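Local coordinates for OxyA protein (Actinoplanes teichomyceticus, PDB 5HH3), which is a heme-thiolate cytochrome P450 that probably catalyses a phenolic coupling, cyclising the peptide during glycopeptide antibiotic biosynthesis, at residues V278-T283 and P325-D330; N318-P323 and R335-A340. All blocks are in the same frame, centred on the assembly; numbering follows the deposited sequence.

Interaction 1: residues V278-T283 and P325-D330; sequences VIRYLT and PEDRFD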
loop_
_atom_site.group_PDB
_atom_site.type_symbol
_atom_site.label_atom_id
_atom_site.label_comp_id
_atom_site.label_asym_id
_atom_site.label_seq_id
_atom_site.Cartn_x
_atom_site.Cartn_y
_atom_site.Cartn_z
ATOM N N VAL B 278 13.439 -28.175 -8.776
ATOM C CA VAL B 278 12.007 -27.920 -8.629
ATOM C C VAL B 278 11.806 -26.564 -7.976
ATOM O O VAL B 278 10.978 -25.776 -8.423
ATOM C CB VAL B 278 11.295 -29.017 -7.810
ATOM C CG1 VAL B 278 9.816 -28.680 -7.594
ATOM C CG2 VAL B 278 11.400 -30.353 -8.512
ATOM N N ILE B 279 12.577 -26.301 -6.916
ATOM C CA ILE B 279 12.529 -25.012 -6.222
ATOM C C ILE B 279 12.950 -23.842 -7.134
ATOM O O ILE B 279 12.264 -22.817 -7.180
ATOM C CB ILE B 279 13.378 -25.030 -4.926
ATOM C CG1 ILE B 279 12.702 -25.918 -3.875
ATOM C CG2 ILE B 279 13.564 -23.612 -4.408
ATOM C CD1 ILE B 279 13.565 -26.315 -2.692
ATOM N N ARG B 280 14.055 -23.999 -7.849
ATOM C CA ARG B 280 14.506 -22.981 -8.818
ATOM C C ARG B 280 13.427 -22.631 -9.842
ATOM O O ARG B 280 13.135 -21.459 -10.077
ATOM C CB ARG B 280 15.748 -23.440 -9.596
ATOM C CG ARG B 280 16.305 -22.377 -10.558
ATOM C CD ARG B 280 17.213 -22.967 -11.622
ATOM N NE ARG B 280 16.479 -23.807 -12.573
ATOM C CZ ARG B 280 15.822 -23.381 -13.653
ATOM N NH1 ARG B 280 15.763 -22.092 -13.976
ATOM N NH2 ARG B 280 15.210 -24.266 -14.432
ATOM N N TYR B 281 12.870 -23.658 -10.466
ATOM C CA TYR B 281 11.897 -23.471 -11.544
ATOM C C TYR B 281 10.615 -22.838 -11.030
ATOM O O TYR B 281 10.124 -21.902 -11.637
ATOM C CB TYR B 281 11.597 -24.795 -12.237
ATOM C CG TYR B 281 10.720 -24.666 -13.465
ATOM C CD1 TYR B 281 11.219 -24.125 -14.640
ATOM C CD2 TYR B 281 9.395 -25.070 -13.437
ATOM C CE1 TYR B 281 10.422 -24.007 -15.778
ATOM C CE2 TYR B 281 8.590 -24.958 -14.553
ATOM C CZ TYR B 281 9.113 -24.435 -15.722
ATOM O OH TYR B 281 8.325 -24.341 -16.816
ATOM N N LEU B 282 10.095 -23.320 -9.905
ATOM C CA LEU B 282 8.821 -22.815 -9.385
ATOM C C LEU B 282 8.898 -21.426 -8.742
ATOM O O LEU B 282 7.979 -20.619 -8.929
ATOM C CB LEU B 282 8.191 -23.796 -8.387
ATOM C CG LEU B 282 7.719 -25.138 -8.951
ATOM C CD1 LEU B 282 7.057 -25.954 -7.852
ATOM C CD2 LEU B 282 6.769 -24.934 -10.120
ATOM N N THR B 283 9.950 -21.193 -7.955
ATOM C CA THR B 283 10.175 -19.918 -7.226
ATOM C C THR B 283 8.871 -19.302 -6.714
ATOM O O THR B 283 8.422 -18.264 -7.220
ATOM C CB THR B 283 10.973 -18.899 -8.096
ATOM O OG1 THR B 283 12.207 -19.508 -8.504
ATOM C CG2 THR B 283 11.279 -17.620 -7.308
ATOM N N PRO B 325 16.453 -22.565 -23.901
ATOM C CA PRO B 325 16.300 -23.966 -23.499
ATOM C C PRO B 325 16.881 -24.357 -22.139
ATOM O O PRO B 325 16.291 -25.196 -21.445
ATOM C CB PRO B 325 17.044 -24.722 -24.604
ATOM C CG PRO B 325 16.859 -23.868 -25.805
ATOM C CD PRO B 325 16.937 -22.456 -25.296
ATOM N N GLU B 326 18.025 -23.779 -21.780
ATOM C CA GLU B 326 18.698 -24.102 -20.522
ATOM C C GLU B 326 17.880 -23.757 -19.266
ATOM O O GLU B 326 18.111 -24.356 -18.218
ATOM C CB GLU B 326 20.083 -23.442 -20.445
ATOM C CG GLU B 326 20.061 -21.931 -20.304
ATOM C CD GLU B 326 21.406 -21.284 -20.609
ATOM O OE1 GLU B 326 21.456 -20.358 -21.457
ATOM O OE2 GLU B 326 22.414 -21.707 -19.996
ATOM N N ASP B 327 16.944 -22.807 -19.367
ATOM C CA ASP B 327 16.040 -22.473 -18.249
ATOM C C ASP B 327 14.881 -23.459 -18.015
ATOM O O ASP B 327 14.280 -23.454 -16.928
ATOM C CB ASP B 327 15.460 -21.075 -18.452
ATOM C CG ASP B 327 14.570 -20.646 -17.309
ATOM O OD1 ASP B 327 15.082 -20.523 -16.165
ATOM O OD2 ASP B 327 13.357 -20.455 -17.561
ATOM N N ARG B 328 14.571 -24.302 -19.007
ATOM C CA ARG B 328 13.431 -25.215 -18.904
ATOM C C ARG B 328 13.623 -26.195 -17.752
ATOM O O ARG B 328 14.764 -26.529 -17.379
ATOM C CB ARG B 328 13.191 -25.970 -20.215
ATOM C CG ARG B 328 12.664 -25.086 -21.335
ATOM C CD ARG B 328 12.563 -25.854 -22.644
ATOM N NE ARG B 328 12.338 -24.921 -23.756
ATOM C CZ ARG B 328 12.715 -25.109 -25.021
ATOM N NH1 ARG B 328 13.358 -26.206 -25.399
ATOM N NH2 ARG B 328 12.458 -24.164 -25.921
ATOM N N PHE B 329 12.514 -26.619 -17.156
ATOM C CA PHE B 329 12.567 -27.588 -16.046
ATOM C C PHE B 329 13.299 -28.857 -16.482
ATOM O O PHE B 329 12.928 -29.478 -17.458
ATOM C CB PHE B 329 11.160 -27.938 -15.558
ATOM C CG PHE B 329 11.135 -28.930 -14.451
ATOM C CD1 PHE B 329 11.842 -28.697 -13.284
ATOM C CD2 PHE B 329 10.405 -30.115 -14.574
ATOM C CE1 PHE B 329 11.822 -29.612 -12.245
ATOM C CE2 PHE B 329 10.378 -31.036 -13.538
ATOM C CZ PHE B 329 11.095 -30.794 -12.377
ATOM N N ASP B 330 14.356 -29.199 -15.759
ATOM C CA ASP B 330 15.205 -30.345 -16.093
ATOM C C ASP B 330 15.684 -30.946 -14.785
ATOM O O ASP B 330 16.648 -30.481 -14.177
ATOM C CB ASP B 330 16.380 -29.927 -16.971
ATOM C CG ASP B 330 17.352 -31.074 -17.253
ATOM O OD1 ASP B 330 17.068 -32.242 -16.938
ATOM O OD2 ASP B 330 18.435 -30.795 -17.786
HETATM O O HOH W 1 10.232 -25.908 -18.536
#
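R280 reaches from helix 274-282 to D327 and grips it end-on with two guanidinium nitrogens, each on a different atom. NH1 forms a salt bridge with D327 OD1 at 2.8 Å, and NH2 donates to D327 O, also at 2.8 Å, with a nearly straight N-H...O angle of 164°. Both oxygens lie near the guanidinium plane, yet NH1 stands above the carboxylate plane, the two groups being turned 80° apart, and NH2 above the carbonyl plane. The arginine chain leaves CB with CG anti to the backbone N and bends at chi3 (68°), which carries NE off the line of the extended chain. Arginine suits this place because its several N-H groups can hold D327, the carbonyl of N318 and E277 at once. E277 and R280 form the ExxR motif of the P450 K helix, and D327 OD2 has a second partner in R319.

The next residue, Y281, lays its ring against F329. F329 CB stands over the ring centre in a CH-pi contact, 3.7 Å from the centroid, while the two rings meet obliquely with centroids 5.6 Å apart. The phenol suits a partly exposed site: its ring packs against F329, and its OH makes a weak bond to a water that accepts the N-H of F329 at 2.8 Å. At the other end of the phenylalanine, CE1 rests on V278 CG2 at 3.8 Å, the branch anti to the carbonyl carbon.

The contact thus ties helix 274-282 to the meander region, part of the long segment between helices 314-318 and 351-368. Helix 225-256 completes the apolar side, with L253 touching both Y281 and F329, and F246 touching V278.

Interaction 2: residues N318-P323 and R335-A340; sequences NRRNFP and RPEHLA. With HEM (protoporphyrin IX containing Fe), chain G; GOL (glycerol), chain N.
N318 and H338 bring their CA atoms to 5.1 Å, the end of helix 314-318 and the loop 335-340 drawing close at one point beyond which 318-323 bends away through a type I turn from R319 to F322. N318 spans the contact with its amide. CG lies anti to the carbonyl carbon (chi1 -67°), and from there OD1 accepts the N-H of L339 at 2.8 Å in an almost straight bond (173°), the donor tilted slightly from the carbonyl plane. OD1 also lies 3.4 Å from H338 CB, and ND2 rests beside A340 CB. Asparagine suits the place because one short side chain offers an acceptor to a loop N-H and an N-H donor to T283 OG1, just past helix 274-282.

The histidine works within its own segment: A340 N donates to H338 ND1 at 3.2 Å, in the ring plane. The bond lies just before the P450 Cys-ligand loop, which carries C348, the axial ligand of the heme iron. A340 already belongs to the heme pocket, its carbonyl oxygen 3.5 Å from CAC of the porphyrin.

At the outer side R320 NH1 bonds to the carbonyl of A317, while NH2 and E337 OE1 stay 4.5 Å apart, too far for a salt bridge, though the opposite charges may still attract. A glycerol, probably from the crystallisation liquor, bridges the segments: N321 ND2 donates to its O3 at 2.8 Å and E337 N to its O1.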
loop_
_atom_site.group_PDB
_atom_site.type_symbol
_atom_site.label_atom_id
_atom_site.label_comp_id
_atom_site.label_asym_id
_atom_site.label_seq_id
_atom_site.Cartn_x
_atom_site.Cartn_y
_atom_site.Cartn_z
ATOM N N ASN B 318 16.410 -16.693 -10.470
ATOM C CA ASN B 318 16.268 -18.139 -10.602
ATOM C C ASN B 318 15.955 -18.579 -12.030
ATOM O O ASN B 318 16.338 -19.693 -12.437
ATOM C CB ASN B 318 15.195 -18.647 -9.646
ATOM C CG ASN B 318 15.596 -18.488 -8.193
ATOM O OD1 ASN B 318 16.741 -18.140 -7.885
ATOM N ND2 ASN B 318 14.672 -18.763 -7.289
ATOM N N ARG B 319 15.256 -17.703 -12.757
ATOM C CA ARG B 319 14.849 -17.940 -14.124
ATOM C C ARG B 319 15.601 -17.008 -15.107
ATOM O O ARG B 319 15.067 -16.626 -16.143
ATOM C CB ARG B 319 13.335 -17.754 -14.218
ATOM C CG ARG B 319 12.524 -18.616 -13.230
ATOM C CD ARG B 319 12.714 -20.109 -13.462
ATOM N NE ARG B 319 12.247 -20.387 -14.813
ATOM C CZ ARG B 319 10.974 -20.520 -15.168
ATOM N NH1 ARG B 319 9.994 -20.550 -14.267
ATOM N NH2 ARG B 319 10.689 -20.674 -16.454
ATOM N N ARG B 320 16.865 -16.706 -14.794
ATOM C CA ARG B 320 17.617 -15.656 -15.489
ATOM C C ARG B 320 17.843 -15.934 -16.972
ATOM O O ARG B 320 17.981 -14.990 -17.760
ATOM C CB ARG B 320 18.953 -15.396 -14.803
ATOM C CG ARG B 320 19.992 -16.505 -14.952
ATOM C CD ARG B 320 21.199 -16.182 -14.077
ATOM N NE ARG B 320 21.986 -17.348 -13.682
ATOM C CZ ARG B 320 21.583 -18.302 -12.835
ATOM N NH1 ARG B 320 20.353 -18.304 -12.299
ATOM N NH2 ARG B 320 22.410 -19.295 -12.526
ATOM N N ASN B 321 17.881 -17.203 -17.350
ATOM C CA ASN B 321 18.063 -17.582 -18.764
ATOM C C ASN B 321 16.750 -17.820 -19.542
ATOM O O ASN B 321 16.807 -18.181 -20.692
ATOM C CB ASN B 321 19.005 -18.798 -18.863
ATOM C CG ASN B 321 20.416 -18.481 -18.386
ATOM O OD1 ASN B 321 20.969 -17.441 -18.708
ATOM N ND2 ASN B 321 20.990 -19.368 -17.600
ATOM N N PHE B 322 15.589 -17.593 -18.933
ATOM C CA PHE B 322 14.297 -17.649 -19.648
ATOM C C PHE B 322 14.325 -16.653 -20.818
ATOM O O PHE B 322 14.785 -15.560 -20.617
ATOM C CB PHE B 322 13.154 -17.265 -18.686
ATOM C CG PHE B 322 11.779 -17.428 -19.279
ATOM C CD1 PHE B 322 11.252 -18.700 -19.497
ATOM C CD2 PHE B 322 11.025 -16.322 -19.652
ATOM C CE1 PHE B 322 9.997 -18.864 -20.066
ATOM C CE2 PHE B 322 9.759 -16.487 -20.223
ATOM C CZ PHE B 322 9.249 -17.750 -20.425
ATOM N N PRO B 323 13.877 -16.986 -22.032
ATOM C CA PRO B 323 13.193 -18.224 -22.432
ATOM C C PRO B 323 14.073 -19.273 -23.124
ATOM O O PRO B 323 13.559 -20.159 -23.808
ATOM C CB PRO B 323 12.176 -17.694 -23.426
ATOM C CG PRO B 323 12.947 -16.642 -24.149
ATOM C CD PRO B 323 13.780 -15.960 -23.086
ATOM N N ARG B 335 23.713 -29.729 -9.885
ATOM C CA ARG B 335 23.810 -28.623 -8.927
ATOM C C ARG B 335 23.062 -27.340 -9.342
ATOM O O ARG B 335 23.685 -26.300 -9.570
ATOM C CB ARG B 335 25.293 -28.352 -8.573
ATOM C CG ARG B 335 25.892 -29.452 -7.700
ATOM C CD ARG B 335 27.340 -29.170 -7.300
ATOM N NE ARG B 335 28.228 -29.147 -8.470
ATOM C CZ ARG B 335 28.737 -30.216 -9.092
ATOM N NH1 ARG B 335 28.500 -31.461 -8.670
ATOM N NH2 ARG B 335 29.511 -30.034 -10.157
ATOM N N PRO B 336 21.717 -27.411 -9.437
ATOM C CA PRO B 336 20.953 -26.214 -9.798
ATOM C C PRO B 336 21.151 -25.074 -8.789
ATOM O O PRO B 336 21.179 -25.322 -7.585
ATOM C CB PRO B 336 19.486 -26.696 -9.777
ATOM C CG PRO B 336 19.537 -28.184 -9.763
ATOM C CD PRO B 336 20.833 -28.550 -9.117
ATOM N N GLU B 337 21.288 -23.848 -9.292
ATOM C CA GLU B 337 21.491 -22.664 -8.457
ATOM C C GLU B 337 20.231 -21.850 -8.345
ATOM O O GLU B 337 19.577 -21.553 -9.356
ATOM C CB GLU B 337 22.574 -21.781 -9.041
ATOM C CG GLU B 337 23.933 -22.450 -9.096
ATOM C CD GLU B 337 24.998 -21.536 -9.689
ATOM O OE1 GLU B 337 25.158 -20.396 -9.195
ATOM O OE2 GLU B 337 25.671 -21.969 -10.645
ATOM N N HIS B 338 19.889 -21.481 -7.117
ATOM C CA HIS B 338 18.790 -20.549 -6.893
ATOM C C HIS B 338 18.973 -19.746 -5.608
ATOM O O HIS B 338 19.808 -20.083 -4.754
ATOM C CB HIS B 338 17.464 -21.304 -6.851
ATOM C CG HIS B 338 17.369 -22.273 -5.715
ATOM N ND1 HIS B 338 17.066 -21.891 -4.427
ATOM C CD2 HIS B 338 17.547 -23.610 -5.673
ATOM C CE1 HIS B 338 17.064 -22.951 -3.642
ATOM N NE2 HIS B 338 17.352 -24.000 -4.373
ATOM N N LEU B 339 18.177 -18.686 -5.508
ATOM C CA LEU B 339 18.066 -17.835 -4.328
ATOM C C LEU B 339 16.625 -17.803 -3.817
ATOM O O LEU B 339 16.157 -16.769 -3.310
ATOM C CB LEU B 339 18.497 -16.416 -4.689
ATOM C CG LEU B 339 19.904 -16.207 -5.205
ATOM C CD1 LEU B 339 20.044 -14.804 -5.752
ATOM C CD2 LEU B 339 20.920 -16.495 -4.102
ATOM N N ALA B 340 15.894 -18.903 -4.001
ATOM C CA ALA B 340 14.473 -19.016 -3.596
ATOM C C ALA B 340 14.183 -18.720 -2.130
ATOM O O ALA B 340 13.072 -18.309 -1.785
ATOM C CB ALA B 340 13.927 -20.392 -3.969
HETATM C CHA HEM G . 12.403 -15.448 5.275
HETATM C CHB HEM G . 10.287 -18.824 8.042
HETATM C CHC HEM G . 9.173 -21.364 4.044
HETATM C CHD HEM G . 11.352 -18.028 1.330
HETATM C C1A HEM G . 11.897 -16.135 6.352
HETATM C C2A HEM G . 11.911 -15.646 7.689
HETATM C C3A HEM G . 11.328 -16.598 8.469
HETATM C C4A HEM G . 10.943 -17.676 7.622
HETATM C CMA HEM G . 11.101 -16.523 9.957
HETATM C CAA HEM G . 12.488 -14.321 8.146
HETATM C CBA HEM G . 13.970 -14.513 8.463
HETATM C CGA HEM G . 14.688 -13.249 8.906
HETATM O O1A HEM G . 14.268 -12.102 8.615
HETATM O O2A HEM G . 15.751 -13.347 9.574
HETATM C C1B HEM G . 9.776 -19.825 7.193
HETATM C C2B HEM G . 9.051 -20.981 7.643
HETATM C C3B HEM G . 8.726 -21.712 6.521
HETATM C C4B HEM G . 9.288 -20.948 5.373
HETATM C CMB HEM G . 8.713 -21.337 9.075
HETATM C CAB HEM G . 8.023 -23.011 6.365
HETATM C CBB HEM G . 7.650 -23.849 7.337
HETATM C C1C HEM G . 9.647 -20.688 2.926
HETATM C C2C HEM G . 9.509 -21.116 1.588
HETATM C C3C HEM G . 10.135 -20.145 0.796
HETATM C C4C HEM G . 10.652 -19.147 1.693
HETATM C CMC HEM G . 8.800 -22.373 1.119
HETATM C CAC HEM G . 10.309 -20.081 -0.678
HETATM C CBC HEM G . 9.941 -21.004 -1.564
HETATM C C1D HEM G . 11.795 -17.066 2.237
HETATM C C2D HEM G . 12.495 -15.854 1.759
HETATM C C3D HEM G . 12.789 -15.131 2.849
HETATM C C4D HEM G . 12.259 -15.917 3.984
HETATM C CMD HEM G . 12.835 -15.431 0.348
HETATM C CAD HEM G . 13.515 -13.793 2.850
HETATM C CBD HEM G . 12.610 -12.574 2.611
HETATM C CGD HEM G . 13.429 -11.273 2.623
HETATM O O1D HEM G . 12.900 -10.154 2.491
HETATM O O2D HEM G . 14.660 -11.246 2.752
HETATM N NA HEM G . 11.315 -17.387 6.327
HETATM N NB HEM G . 9.907 -19.876 5.863
HETATM N NC HEM G . 10.370 -19.531 2.971
HETATM N ND HEM G . 11.706 -17.080 3.582
HETATM FE FE HEM G . 10.857 -18.421 4.677
HETATM C C1 GOL N . 21.221 -22.750 -13.652
HETATM O O1 GOL N . 21.143 -23.609 -12.492
HETATM C C2 GOL N . 19.832 -22.480 -14.259
HETATM O O2 GOL N . 19.446 -21.100 -14.064
HETATM C C3 GOL N . 19.757 -22.834 -15.749
HETATM O O3 GOL N . 19.833 -21.676 -16.591
HETATM O O HOH W 2 9.095 -17.271 4.683
#

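Overall arrangement
Both interactions involve the long segment between helices 314-318 and 351-368: interaction 1 joins it to helix 274-282, and interaction 2 joins its later part to the end of helix 314-318 and the turn that follows. Their centres are 6 Å apart and their segments alternate along the chain. Interaction 1 is the more buried, joining an ion pair to aromatic packing; interaction 2 is partly buried, relies on neutral amide and backbone bonds, and reaches from a solvent-facing charged end to the heme pocket. Several links join them, among them the D327 OD2 to R319 NH2 salt bridge at 2.9 Å, a probable hydrogen bond between T283 OG1 and N318 ND2, and I279 packed against A340. The ExxR helix and the approach to the heme-ligand loop are thereby connected.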